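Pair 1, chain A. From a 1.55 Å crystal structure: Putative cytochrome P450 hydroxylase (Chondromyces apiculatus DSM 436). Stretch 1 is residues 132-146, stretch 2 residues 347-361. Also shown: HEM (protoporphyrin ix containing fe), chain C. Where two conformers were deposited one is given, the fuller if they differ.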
# COMPACT_ATOMS: atom_id res chain seq x y z
N GLU A 132 10.76 -4.49 13.98
CA GLU A 132 10.37 -4.08 15.31
C GLU A 132 9.18 -3.11 15.31
O GLU A 132 8.49 -2.97 16.35
CB GLU A 132 11.59 -3.54 16.05
CG GLU A 132 12.68 -4.57 16.17
CD GLU A 132 13.81 -4.18 17.09
OE1 GLU A 132 15.00 -4.21 16.65
OE2 GLU A 132 13.51 -3.92 18.26
N VAL A 133 8.92 -2.43 14.18
CA VAL A 133 7.91 -1.34 14.18
C VAL A 133 7.03 -1.39 12.92
O VAL A 133 5.84 -1.53 13.02
CB VAL A 133 8.55 0.05 14.34
CG1 VAL A 133 7.48 1.13 14.23
CG2 VAL A 133 9.33 0.18 15.64
N THR A 134 7.63 -1.24 11.73
CA THR A 134 6.82 -0.92 10.58
C THR A 134 6.09 -2.15 10.05
O THR A 134 5.00 -2.01 9.52
CB THR A 134 7.63 -0.24 9.48
OG1 THR A 134 8.51 -1.18 8.89
CG2 THR A 134 8.40 0.94 10.01
N VAL A 135 6.71 -3.32 10.18
CA VAL A 135 6.04 -4.56 9.74
C VAL A 135 4.92 -4.94 10.70
O VAL A 135 3.81 -5.21 10.24
CB VAL A 135 7.05 -5.71 9.58
CG1 VAL A 135 6.35 -7.05 9.43
CG2 VAL A 135 7.96 -5.43 8.42
N PRO A 136 5.11 -4.96 12.05
CA PRO A 136 4.03 -5.38 12.94
C PRO A 136 2.80 -4.47 12.93
O PRO A 136 1.69 -4.97 13.01
CB PRO A 136 4.60 -5.36 14.37
CG PRO A 136 5.98 -4.75 14.23
CD PRO A 136 6.38 -4.80 12.77
N MET A 137 2.96 -3.14 12.88
CA MET A 137 1.81 -2.27 13.17
C MET A 137 0.63 -2.60 12.24
O MET A 137 -0.47 -2.87 12.71
CB MET A 137 2.13 -0.78 13.08
CG MET A 137 0.91 0.03 12.79
SD MET A 137 1.13 1.72 13.27
CE MET A 137 0.54 1.66 14.97
N PRO A 138 0.79 -2.62 10.90
CA PRO A 138 -0.38 -2.84 10.03
C PRO A 138 -1.05 -4.21 10.24
O PRO A 138 -2.31 -4.33 10.28
CB PRO A 138 0.17 -2.73 8.62
CG PRO A 138 1.44 -1.92 8.77
CD PRO A 138 2.00 -2.27 10.14
N MET A 139 -0.22 -5.21 10.43
CA MET A 139 -0.66 -6.55 10.61
C MET A 139 -1.46 -6.70 11.91
O MET A 139 -2.56 -7.39 11.94
CB MET A 139 0.60 -7.42 10.61
CG MET A 139 0.37 -8.87 10.62
SD MET A 139 2.02 -9.49 11.09
CE MET A 139 2.85 -9.10 9.56
N ILE A 140 -1.00 -6.08 13.00
CA ILE A 140 -1.70 -6.14 14.29
C ILE A 140 -3.06 -5.45 14.14
O ILE A 140 -4.10 -5.98 14.57
CB ILE A 140 -0.88 -5.50 15.41
CG1 ILE A 140 0.42 -6.24 15.69
CG2 ILE A 140 -1.69 -5.34 16.67
CD1 ILE A 140 1.42 -5.40 16.55
N VAL A 141 -3.07 -4.27 13.53
CA VAL A 141 -4.29 -3.50 13.40
C VAL A 141 -5.32 -4.26 12.56
O VAL A 141 -6.46 -4.42 13.01
CB VAL A 141 -4.04 -2.12 12.80
CG1 VAL A 141 -5.37 -1.44 12.49
CG2 VAL A 141 -3.19 -1.31 13.74
N ILE A 142 -4.90 -4.83 11.43
CA ILE A 142 -5.87 -5.53 10.56
C ILE A 142 -6.37 -6.82 11.21
O ILE A 142 -7.56 -7.16 11.07
CB ILE A 142 -5.41 -5.71 9.10
CG1 ILE A 142 -6.60 -5.78 8.14
CG2 ILE A 142 -4.50 -6.92 8.94
CD1 ILE A 142 -7.41 -4.49 8.06
N ALA A 143 -5.49 -7.56 11.90
CA ALA A 143 -5.96 -8.75 12.63
C ALA A 143 -7.00 -8.35 13.69
O ALA A 143 -8.00 -9.02 13.88
CB ALA A 143 -4.76 -9.46 13.21
N GLU A 144 -6.80 -7.24 14.38
CA GLU A 144 -7.80 -6.84 15.39
C GLU A 144 -9.10 -6.45 14.69
O GLU A 144 -10.20 -6.81 15.17
CB GLU A 144 -7.25 -5.73 16.27
CG GLU A 144 -6.21 -6.32 17.20
CD GLU A 144 -5.69 -5.45 18.31
OE1 GLU A 144 -6.31 -4.36 18.58
OE2 GLU A 144 -4.66 -5.88 18.89
N MET A 145 -9.00 -5.73 13.57
CA MET A 145 -10.20 -5.31 12.84
C MET A 145 -10.98 -6.52 12.33
O MET A 145 -12.23 -6.54 12.37
CB MET A 145 -9.85 -4.42 11.66
CG MET A 145 -9.50 -3.05 12.09
SD MET A 145 -9.22 -2.01 10.64
CE MET A 145 -10.72 -2.25 9.70
N LEU A 146 -10.27 -7.55 11.91
CA LEU A 146 -10.91 -8.78 11.45
C LEU A 146 -11.33 -9.75 12.57
O LEU A 146 -11.85 -10.83 12.28
CB LEU A 146 -9.92 -9.49 10.52
CG LEU A 146 -9.76 -8.84 9.15
CD1 LEU A 146 -8.57 -9.44 8.44
CD2 LEU A 146 -11.02 -8.98 8.31
N PRO A 347 -7.73 6.16 4.52
CA PRO A 347 -7.75 6.76 5.86
C PRO A 347 -7.03 5.96 6.93
O PRO A 347 -6.47 6.54 7.88
CB PRO A 347 -9.24 6.86 6.21
CG PRO A 347 -9.92 5.93 5.28
CD PRO A 347 -9.08 5.91 4.01
N LEU A 348 -7.10 4.63 6.80
CA LEU A 348 -6.43 3.73 7.71
C LEU A 348 -4.90 3.84 7.57
O LEU A 348 -4.21 3.92 8.53
CB LEU A 348 -6.91 2.29 7.53
CG LEU A 348 -6.27 1.32 8.51
CD1 LEU A 348 -6.44 1.80 9.98
CD2 LEU A 348 -6.82 -0.08 8.31
N ALA A 349 -4.38 3.82 6.34
CA ALA A 349 -2.95 4.01 6.11
C ALA A 349 -2.49 5.34 6.71
O ALA A 349 -1.43 5.43 7.35
CB ALA A 349 -2.68 4.00 4.63
N ARG A 350 -3.25 6.40 6.42
CA ARG A 350 -2.91 7.78 6.88
C ARG A 350 -2.92 7.83 8.41
O ARG A 350 -2.05 8.52 8.99
CB ARG A 350 -3.89 8.80 6.29
CG ARG A 350 -3.60 9.16 4.84
CD ARG A 350 -4.65 10.09 4.26
NE ARG A 350 -4.16 10.82 3.10
CZ ARG A 350 -4.77 10.86 1.92
NH1 ARG A 350 -5.96 10.30 1.77
NH2 ARG A 350 -4.19 11.45 0.89
N LEU A 351 -3.87 7.14 9.04
CA LEU A 351 -4.00 7.12 10.50
C LEU A 351 -2.88 6.32 11.16
O LEU A 351 -2.26 6.76 12.11
CB LEU A 351 -5.36 6.50 10.86
CG LEU A 351 -5.67 6.44 12.35
CD1 LEU A 351 -5.47 7.82 12.98
CD2 LEU A 351 -7.07 5.92 12.57
N GLU A 352 -2.58 5.11 10.62
CA GLU A 352 -1.51 4.29 11.20
C GLU A 352 -0.19 5.06 11.10
O GLU A 352 0.62 5.04 12.03
CB GLU A 352 -1.42 2.94 10.46
CG GLU A 352 -2.62 2.05 10.73
CD GLU A 352 -2.50 0.64 10.20
OE1 GLU A 352 -1.39 0.16 10.01
OE2 GLU A 352 -3.56 0.02 10.00
N ALA A 353 0.04 5.67 9.93
CA ALA A 353 1.30 6.34 9.72
C ALA A 353 1.39 7.56 10.65
O ALA A 353 2.47 7.80 11.26
CB ALA A 353 1.48 6.73 8.26
N LYS A 354 0.32 8.35 10.70
CA LYS A 354 0.34 9.54 11.61
C LYS A 354 0.64 9.08 13.04
O LYS A 354 1.54 9.64 13.72
CB LYS A 354 -0.99 10.27 11.57
CG LYS A 354 -1.09 11.47 12.52
CD LYS A 354 -2.50 11.89 12.78
CE LYS A 354 -3.11 11.05 13.88
NZ LYS A 354 -4.29 11.69 14.51
N VAL A 355 -0.12 8.09 13.50
CA VAL A 355 0.02 7.72 14.90
C VAL A 355 1.42 7.14 15.16
O VAL A 355 2.09 7.53 16.08
CB VAL A 355 -1.10 6.80 15.39
CG1 VAL A 355 -0.76 6.24 16.77
CG2 VAL A 355 -2.44 7.51 15.41
N MET A 356 1.91 6.24 14.28
CA MET A 356 3.18 5.61 14.53
C MET A 356 4.29 6.66 14.50
O MET A 356 5.19 6.64 15.34
CB MET A 356 3.49 4.51 13.51
CG MET A 356 4.61 3.61 13.87
SD MET A 356 4.26 2.62 15.33
CE MET A 356 5.33 3.37 16.54
N LEU A 357 4.24 7.59 13.55
CA LEU A 357 5.28 8.59 13.46
C LEU A 357 5.16 9.56 14.66
O LEU A 357 6.19 9.97 15.21
CB LEU A 357 5.20 9.32 12.12
CG LEU A 357 5.65 8.49 10.92
CD1 LEU A 357 5.31 9.23 9.67
CD2 LEU A 357 7.14 8.15 10.97
N GLU A 358 3.94 9.89 15.09
CA GLU A 358 3.77 10.77 16.29
C GLU A 358 4.46 10.13 17.51
O GLU A 358 5.16 10.81 18.27
CB GLU A 358 2.30 10.99 16.65
CG GLU A 358 1.62 12.09 15.88
CD GLU A 358 0.11 12.13 16.12
OE1 GLU A 358 -0.46 11.11 16.63
OE2 GLU A 358 -0.51 13.15 15.80
N VAL A 359 4.28 8.83 17.68
CA VAL A 359 4.84 8.14 18.83
C VAL A 359 6.36 8.02 18.67
O VAL A 359 7.13 8.25 19.62
CB VAL A 359 4.12 6.80 19.03
CG1 VAL A 359 4.76 5.97 20.14
CG2 VAL A 359 2.64 7.05 19.33
N LEU A 360 6.83 7.59 17.50
CA LEU A 360 8.28 7.46 17.31
C LEU A 360 8.98 8.81 17.54
O LEU A 360 10.03 8.88 18.23
CB LEU A 360 8.56 7.00 15.88
CG LEU A 360 8.36 5.52 15.61
CD1 LEU A 360 8.27 5.28 14.11
CD2 LEU A 360 9.49 4.69 16.22
N LEU A 361 8.43 9.85 16.93
CA LEU A 361 9.07 11.16 16.93
C LEU A 361 9.07 11.70 18.35
O LEU A 361 10.04 12.38 18.72
CB LEU A 361 8.33 12.12 15.99
CG LEU A 361 8.53 11.88 14.50
CD1 LEU A 361 7.96 13.02 13.66
CD2 LEU A 361 9.98 11.65 14.16
CHA HEM C . -6.60 0.18 -3.72
CHB HEM C . -2.52 2.25 -2.60
CHC HEM C . -3.20 0.93 2.00
CHD HEM C . -7.10 -1.48 0.80
C1A HEM C . -5.44 0.90 -3.80
C2A HEM C . -5.04 1.56 -5.00
C3A HEM C . -3.85 2.13 -4.69
C4A HEM C . -3.59 1.84 -3.32
CMA HEM C . -2.90 2.89 -5.58
CAA HEM C . -5.73 1.61 -6.34
CBA HEM C . -5.50 0.34 -7.20
CGA HEM C . -6.08 0.45 -8.60
O1A HEM C . -6.56 1.54 -9.00
O2A HEM C . -5.91 -0.58 -9.32
C1B HEM C . -2.30 2.07 -1.22
C2B HEM C . -1.21 2.62 -0.46
C3B HEM C . -1.37 2.25 0.83
C4B HEM C . -2.61 1.47 0.87
CMB HEM C . -0.14 3.41 -1.10
CAB HEM C . -0.57 2.58 2.07
CBB HEM C . 0.20 3.62 2.07
C1C HEM C . -4.33 0.20 2.14
C2C HEM C . -4.81 -0.35 3.38
C3C HEM C . -5.94 -1.04 2.98
C4C HEM C . -6.10 -0.94 1.58
CMC HEM C . -4.29 -0.04 4.75
CAC HEM C . -6.91 -1.78 3.79
CBC HEM C . -6.73 -2.13 5.05
C1D HEM C . -7.25 -1.24 -0.54
C2D HEM C . -8.35 -1.85 -1.34
C3D HEM C . -8.22 -1.37 -2.59
C4D HEM C . -7.05 -0.48 -2.57
CMD HEM C . -9.37 -2.78 -0.72
CAD HEM C . -9.10 -1.70 -3.77
CBD HEM C . -10.23 -0.70 -4.05
CGD HEM C . -11.01 -1.03 -5.31
O1D HEM C . -12.14 -0.52 -5.41
O2D HEM C . -10.50 -1.75 -6.20
NA HEM C . -4.54 1.09 -2.76
NB HEM C . -3.09 1.42 -0.37
NC HEM C . -5.08 -0.19 1.05
ND HEM C . -6.45 -0.48 -1.37
FE HEM C . -4.87 0.55 -0.87
O HOH W 1 -3.55 -2.40 8.77
O HOH W 2 -3.67 -1.26 -1.45

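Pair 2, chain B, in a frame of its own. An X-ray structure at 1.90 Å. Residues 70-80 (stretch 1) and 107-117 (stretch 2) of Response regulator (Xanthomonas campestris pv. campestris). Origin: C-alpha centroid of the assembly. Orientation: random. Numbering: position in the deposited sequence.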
# COMPACT_ATOMS: atom_id res chain seq x y z
N VAL B 70 -14.14 -5.44 8.09
CA VAL B 70 -15.17 -5.13 9.06
C VAL B 70 -14.98 -5.96 10.34
O VAL B 70 -15.08 -5.43 11.44
CB VAL B 70 -16.58 -5.39 8.49
CG1 VAL B 70 -17.63 -5.31 9.59
CG2 VAL B 70 -16.89 -4.35 7.41
N ARG B 71 -14.69 -7.25 10.18
CA ARG B 71 -14.49 -8.13 11.33
C ARG B 71 -13.23 -7.74 12.11
O ARG B 71 -13.21 -7.82 13.34
CB ARG B 71 -14.37 -9.59 10.89
CG ARG B 71 -13.10 -9.91 10.11
CD ARG B 71 -12.88 -11.42 9.93
NE ARG B 71 -12.66 -12.10 11.20
CZ ARG B 71 -13.63 -12.54 12.00
NH1 ARG B 71 -14.90 -12.37 11.67
NH2 ARG B 71 -13.32 -13.14 13.14
N LEU B 72 -12.19 -7.31 11.40
CA LEU B 72 -10.95 -6.91 12.05
C LEU B 72 -11.22 -5.78 13.04
O LEU B 72 -10.82 -5.86 14.21
CB LEU B 72 -9.92 -6.46 11.01
CG LEU B 72 -8.55 -5.97 11.49
CD1 LEU B 72 -7.55 -6.06 10.36
CD2 LEU B 72 -8.65 -4.53 12.01
N VAL B 73 -11.90 -4.74 12.57
CA VAL B 73 -12.22 -3.60 13.41
C VAL B 73 -13.24 -3.97 14.48
O VAL B 73 -13.14 -3.53 15.63
CB VAL B 73 -12.77 -2.43 12.55
CG1 VAL B 73 -13.24 -1.29 13.43
CG2 VAL B 73 -11.68 -1.94 11.60
N GLU B 74 -14.21 -4.80 14.11
CA GLU B 74 -15.24 -5.23 15.06
C GLU B 74 -14.59 -5.94 16.25
O GLU B 74 -14.90 -5.63 17.40
CB GLU B 74 -16.23 -6.18 14.38
CG GLU B 74 -17.43 -6.53 15.24
CD GLU B 74 -18.29 -7.63 14.63
OE1 GLU B 74 -19.41 -7.85 15.14
OE2 GLU B 74 -17.85 -8.26 13.65
N SER B 75 -13.69 -6.87 15.97
CA SER B 75 -13.02 -7.62 17.03
C SER B 75 -12.12 -6.72 17.88
O SER B 75 -11.95 -6.96 19.08
CB SER B 75 -12.20 -8.77 16.43
OG SER B 75 -11.24 -8.31 15.51
N ALA B 76 -11.55 -5.69 17.26
CA ALA B 76 -10.69 -4.76 17.99
C ALA B 76 -11.51 -4.04 19.05
O ALA B 76 -11.10 -3.95 20.22
CB ALA B 76 -10.07 -3.76 17.03
N TYR B 77 -12.66 -3.51 18.65
CA TYR B 77 -13.53 -2.80 19.58
C TYR B 77 -13.94 -3.73 20.73
O TYR B 77 -14.44 -3.27 21.76
CB TYR B 77 -14.79 -2.29 18.86
CG TYR B 77 -14.59 -0.99 18.12
CD1 TYR B 77 -14.18 0.16 18.79
CD2 TYR B 77 -14.83 -0.90 16.75
CE1 TYR B 77 -14.01 1.37 18.12
CE2 TYR B 77 -14.66 0.31 16.06
CZ TYR B 77 -14.26 1.44 16.75
OH TYR B 77 -14.11 2.63 16.09
N GLY B 78 -13.72 -5.02 20.55
CA GLY B 78 -14.06 -5.99 21.57
C GLY B 78 -13.12 -6.03 22.75
O GLY B 78 -13.44 -6.61 23.79
N TRP B 79 -11.94 -5.42 22.62
CA TRP B 79 -10.99 -5.40 23.72
C TRP B 79 -10.44 -4.01 24.02
O TRP B 79 -9.90 -3.76 25.10
CB TRP B 79 -9.82 -6.37 23.46
CG TRP B 79 -8.99 -6.11 22.23
CD1 TRP B 79 -9.10 -6.73 21.01
CD2 TRP B 79 -7.88 -5.20 22.11
NE1 TRP B 79 -8.13 -6.28 20.15
CE2 TRP B 79 -7.37 -5.34 20.80
CE3 TRP B 79 -7.27 -4.29 22.98
CZ2 TRP B 79 -6.27 -4.60 20.34
CZ3 TRP B 79 -6.18 -3.55 22.53
CH2 TRP B 79 -5.69 -3.71 21.22
N LEU B 80 -10.58 -3.10 23.06
CA LEU B 80 -10.09 -1.74 23.24
C LEU B 80 -10.73 -1.06 24.44
O LEU B 80 -11.91 -1.27 24.73
CB LEU B 80 -10.35 -0.91 21.98
CG LEU B 80 -9.46 -1.22 20.78
CD1 LEU B 80 -9.94 -0.42 19.56
CD2 LEU B 80 -8.02 -0.86 21.11
N LEU B 107 0.73 -7.26 24.85
CA LEU B 107 0.20 -8.59 25.10
C LEU B 107 -1.23 -8.73 24.59
O LEU B 107 -1.62 -9.77 24.07
CB LEU B 107 0.25 -8.91 26.60
CG LEU B 107 1.56 -9.52 27.11
CD1 LEU B 107 1.73 -10.91 26.50
CD2 LEU B 107 2.74 -8.63 26.75
N LYS B 108 -2.01 -7.66 24.75
CA LYS B 108 -3.39 -7.66 24.30
C LYS B 108 -3.44 -7.72 22.77
O LYS B 108 -4.28 -8.41 22.19
CB LYS B 108 -4.10 -6.39 24.78
CG LYS B 108 -5.61 -6.44 24.68
CD LYS B 108 -6.23 -7.11 25.89
CE LYS B 108 -6.02 -6.27 27.15
NZ LYS B 108 -6.70 -6.85 28.34
N LEU B 109 -2.54 -6.99 22.12
CA LEU B 109 -2.49 -6.95 20.66
C LEU B 109 -2.12 -8.31 20.06
O LEU B 109 -2.79 -8.79 19.15
CB LEU B 109 -1.50 -5.90 20.19
CG LEU B 109 -1.57 -5.60 18.69
CD1 LEU B 109 -2.36 -4.32 18.46
CD2 LEU B 109 -0.16 -5.47 18.12
N ASN B 110 -1.05 -8.91 20.57
CA ASN B 110 -0.61 -10.21 20.06
C ASN B 110 -1.66 -11.29 20.27
O ASN B 110 -1.84 -12.17 19.43
CB ASN B 110 0.69 -10.64 20.74
CG ASN B 110 1.88 -9.81 20.29
OD1 ASN B 110 1.97 -8.62 20.61
ND2 ASN B 110 2.79 -10.43 19.55
N GLN B 111 -2.36 -11.23 21.40
CA GLN B 111 -3.40 -12.20 21.72
C GLN B 111 -4.53 -12.05 20.70
O GLN B 111 -5.13 -13.04 20.27
CB GLN B 111 -3.91 -11.95 23.14
CG GLN B 111 -5.03 -12.88 23.60
CD GLN B 111 -6.40 -12.43 23.13
OE1 GLN B 111 -6.85 -11.33 23.45
NE2 GLN B 111 -7.06 -13.28 22.36
N TRP B 112 -4.82 -10.81 20.33
CA TRP B 112 -5.87 -10.52 19.37
C TRP B 112 -5.50 -10.98 17.96
O TRP B 112 -6.33 -11.54 17.25
CB TRP B 112 -6.15 -9.01 19.37
CG TRP B 112 -7.03 -8.53 18.26
CD1 TRP B 112 -8.30 -8.95 17.97
CD2 TRP B 112 -6.72 -7.51 17.31
NE1 TRP B 112 -8.80 -8.25 16.91
CE2 TRP B 112 -7.85 -7.36 16.48
CE3 TRP B 112 -5.60 -6.70 17.09
CZ2 TRP B 112 -7.89 -6.43 15.44
CZ3 TRP B 112 -5.64 -5.78 16.05
CH2 TRP B 112 -6.78 -5.65 15.24
N LEU B 113 -4.25 -10.74 17.57
CA LEU B 113 -3.77 -11.13 16.25
C LEU B 113 -3.66 -12.64 16.13
O LEU B 113 -3.82 -13.20 15.04
CB LEU B 113 -2.41 -10.47 15.97
CG LEU B 113 -2.43 -8.95 15.86
CD1 LEU B 113 -1.01 -8.43 15.69
CD2 LEU B 113 -3.30 -8.52 14.68
N SER B 114 -3.37 -13.31 17.24
CA SER B 114 -3.27 -14.76 17.25
C SER B 114 -4.66 -15.32 16.97
O SER B 114 -4.83 -16.26 16.20
CB SER B 114 -2.77 -15.26 18.60
OG SER B 114 -1.47 -14.78 18.87
N MET B 115 -5.66 -14.71 17.61
CA MET B 115 -7.04 -15.12 17.44
C MET B 115 -7.49 -15.00 15.99
O MET B 115 -8.23 -15.84 15.48
CB MET B 115 -7.93 -14.27 18.36
CG MET B 115 -9.43 -14.53 18.25
SD MET B 115 -10.16 -13.85 16.74
CE MET B 115 -10.39 -12.13 17.24
N LEU B 116 -7.05 -13.94 15.32
CA LEU B 116 -7.42 -13.71 13.93
C LEU B 116 -6.68 -14.62 12.95
O LEU B 116 -7.16 -14.89 11.85
CB LEU B 116 -7.16 -12.25 13.55
CG LEU B 116 -7.98 -11.18 14.29
CD1 LEU B 116 -7.54 -9.80 13.84
CD2 LEU B 116 -9.46 -11.39 14.02
N GLU B 117 -5.52 -15.10 13.37
CA GLU B 117 -4.70 -15.98 12.54
C GLU B 117 -5.10 -17.44 12.70
O GLU B 117 -5.26 -18.13 11.66
CB GLU B 117 -3.22 -15.79 12.89
CG GLU B 117 -2.26 -16.46 11.92
CD GLU B 117 -0.81 -16.18 12.27
OE1 GLU B 117 -0.43 -14.99 12.33
OE2 GLU B 117 -0.05 -17.15 12.47

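At one matched position a carboxylate and an indole do the same job by different means. Glu A352 in pair 1 and Trp B112 in pair 2 have CA atoms only 0.2 Å apart after superposition, and both side chains point toward the other stretch, yet pair 1 makes no direct hydrogen bond across its interface while pair 2 makes one. Trp B112 NE1 donates to Ser B75 OG at 2.8 Å, with an N-H...O angle of 167°. Glu A352 instead reaches its partner helix through water 1, whose O lies 2.7 Å from both Glu A352 OE2 and Pro A138 O and hydrogen-bonds with them.

The frame behind these two solutions is common. Fourteen central residues superpose with an RMSD of 0.8 Å; in each pair two helices cross obliquely, their N-to-C directions at 126° in pair 1 and 140° in pair 2, with axes approaching to 10.8 and 11.1 Å. Such spacing leaves room for side chains between the backbones, and similar areas are buried, 448 and 473 Å².

What fills that room differs. Met A137 matches Ser B75. In pair 1 the long thioether spans the gap itself: Met A137 SD lies 3.7 Å from Met A356 CB and 3.6 Å from Glu A352 O. In pair 2 the short serine leaves the spanning to the indole opposite, whose edge meets Ser B75 OG. At this position the methionine gives way to a small serine, and the indole of Trp B112 reaches across in its place. The neighbouring match, Pro A138 with Ala B76, keeps a compact residue where the helices come close: Pro A138 CA sits 3.2 Å from Glu A352 OE1, and Ala B76 CB packs 3.8 Å from Trp B112 CZ2.

Further along, Val A141 matches Trp B79 more loosely, with CA atoms 1.7 Å apart. The valine belongs to a continuing helix and touches Leu A348, Val A141 CG1 to Leu A348 CD1 being 4.2 Å. Trp B79 lies in a loop, and its larger ring covers more: Trp B79 NE1 stands over one face of the Trp B112 ring, 3.1 Å from Trp B112 CG, while Trp B79 CE3 approaches Lys B108 CG at 3.2 Å. Lys B108 is the counterpart of Leu A348, so an aliphatic stem serves where pair 1 uses a leucine.

At the other end, Val A133 and Arg B71 coincide. Val A133 CG1 meets Met A356 SD at 3.7 Å; Arg B71 NE comes within 4.3 Å of Leu B116 CD2. The general lesson is that a backbone arrangement fixes where side chains meet, but not their chemistry.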